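Serine-tRNA ligase (Naegleria fowleri, PDB 6BLJ) probably attaches serine to its cognate tRNA in the cytoplasm, activating the amino acid with ATP as class II synthetases do, and is bound here to AMP. Local coordinates at residues 374-379 / 386-391. Numbering follows the deposited sequence. Where two conformers were deposited one is given.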
# COMPACT_ATOMS: atom_id res chain seq x y z
N VAL A 374 -16.53 16.60 23.59
CA VAL A 374 -17.38 15.49 23.17
C VAL A 374 -16.78 14.17 23.62
O VAL A 374 -15.56 13.94 23.55
CB VAL A 374 -17.65 15.49 21.65
CG1 VAL A 374 -18.36 16.79 21.25
CG2 VAL A 374 -16.38 15.31 20.88
N ASN A 375 -17.66 13.30 24.11
CA ASN A 375 -17.33 11.98 24.64
C ASN A 375 -17.54 10.96 23.52
O ASN A 375 -18.68 10.70 23.13
CB ASN A 375 -18.21 11.69 25.86
CG ASN A 375 -17.87 10.37 26.55
OD1 ASN A 375 -16.96 9.66 26.15
ND2 ASN A 375 -18.61 10.07 27.61
N ILE A 376 -16.45 10.40 23.00
CA ILE A 376 -16.48 9.59 21.78
C ILE A 376 -17.07 8.22 22.08
O ILE A 376 -16.62 7.53 23.01
CB ILE A 376 -15.07 9.47 21.16
CG1 ILE A 376 -14.51 10.84 20.77
CG2 ILE A 376 -15.10 8.57 19.91
CD1 ILE A 376 -15.34 11.55 19.71
N VAL A 377 -18.02 7.79 21.25
CA VAL A 377 -18.76 6.56 21.52
C VAL A 377 -17.84 5.34 21.51
O VAL A 377 -16.82 5.29 20.80
CB VAL A 377 -19.91 6.38 20.51
CG1 VAL A 377 -20.89 7.53 20.61
CG2 VAL A 377 -19.39 6.23 19.08
N SER A 378 -18.22 4.32 22.29
CA SER A 378 -17.36 3.16 22.50
C SER A 378 -17.01 2.46 21.19
O SER A 378 -15.89 1.95 21.03
CB SER A 378 -18.04 2.18 23.45
OG SER A 378 -19.32 1.84 22.96
N GLY A 379 -17.95 2.39 20.25
CA GLY A 379 -17.68 1.70 18.99
C GLY A 379 -16.64 2.37 18.11
O GLY A 379 -16.10 1.73 17.20
N ALA A 386 -8.86 3.53 26.12
CA ALA A 386 -9.94 3.20 27.04
C ALA A 386 -11.03 4.27 27.08
O ALA A 386 -12.16 3.99 27.51
CB ALA A 386 -9.38 3.00 28.46
N LYS A 387 -10.72 5.48 26.63
CA LYS A 387 -11.63 6.62 26.63
C LYS A 387 -11.02 7.72 25.78
O LYS A 387 -9.80 7.90 25.79
CB LYS A 387 -11.89 7.15 28.06
CG LYS A 387 -12.86 8.34 28.10
CD LYS A 387 -13.09 8.82 29.55
CE LYS A 387 -14.14 9.93 29.58
NZ LYS A 387 -14.60 10.21 30.96
N LYS A 388 -11.87 8.48 25.09
CA LYS A 388 -11.40 9.56 24.24
C LYS A 388 -12.36 10.73 24.31
O LYS A 388 -13.58 10.56 24.13
CB LYS A 388 -11.23 9.08 22.79
CG LYS A 388 -10.67 10.11 21.81
CD LYS A 388 -10.06 9.42 20.59
CE LYS A 388 -10.92 9.60 19.36
NZ LYS A 388 -10.78 10.95 18.74
N PHE A 389 -11.82 11.91 24.62
CA PHE A 389 -12.54 13.18 24.51
C PHE A 389 -11.98 13.94 23.31
O PHE A 389 -10.76 14.01 23.12
CB PHE A 389 -12.36 14.06 25.76
CG PHE A 389 -13.38 13.82 26.85
CD1 PHE A 389 -14.30 12.80 26.77
CD2 PHE A 389 -13.40 14.64 27.98
CE1 PHE A 389 -15.24 12.60 27.80
CE2 PHE A 389 -14.33 14.45 29.00
CZ PHE A 389 -15.24 13.43 28.91
N ASP A 390 -12.87 14.50 22.49
CA ASP A 390 -12.45 15.45 21.47
C ASP A 390 -12.91 16.85 21.86
O ASP A 390 -13.92 17.03 22.54
CB ASP A 390 -13.05 15.13 20.10
CG ASP A 390 -12.42 13.90 19.45
OD1 ASP A 390 -11.61 13.21 20.11
OD2 ASP A 390 -12.76 13.63 18.28
N LEU A 391 -12.13 17.84 21.43
CA LEU A 391 -12.57 19.23 21.42
C LEU A 391 -12.95 19.57 19.99
O LEU A 391 -12.11 19.46 19.09
CB LEU A 391 -11.49 20.20 21.90
CG LEU A 391 -10.97 20.18 23.33
CD1 LEU A 391 -10.12 21.43 23.57
CD2 LEU A 391 -12.12 20.13 24.29
O HOH W 1 -14.71 8.01 24.91
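Val374 and Asp390 form a hydrogen-bonded antiparallel pair near the loop end of the beta hairpin of strands 371-375 and 387-394, in the mainly antiparallel sheet of the class II synthetase core. Val374 N donates to Asp390 O at 2.8 Å, and Asp390 N returns a bond to Val374 O. Val374 O also receives a CA-H...O contact from Phe389. Two residues further along, Ile376 N bonds Lys388 O almost linearly, 168° at the hydrogen. Beyond this pair the chains diverge, and a water bridges Lys388 N and Ile376 O, 2.7 Å from the latter.

On one face, Phe389 CE1 lies 3.7 Å from Asn375 CB. The Asn375 amide is turned 67° from the ring plane, with OD1 at the ring edge. Asn375 ND2 bonds Thr157 O, and Phe353 meets the Phe389 ring edge-to-face.

On the other face, in one of its two conformers, Val374 CG2 packs against Asp390 CB. Ile376 CD1 reaches the Asp390 carboxylate, 3.6 Å from OD2. The Lys388 chain bends at chi3 (107°) and chi4, which brings NZ back to the syn lone pair of Asp390 OD1 at 2.8 Å. Ile376 CG1 lies against the aliphatic part of this lysine. Lys388 and Asp390 touch Ser409 of the AMP pocket. The Lys388 side chain is about 5 Å from the AMP (nearest atoms). The salt bridge probably lowers the cost of burying the Asp390 carboxylate.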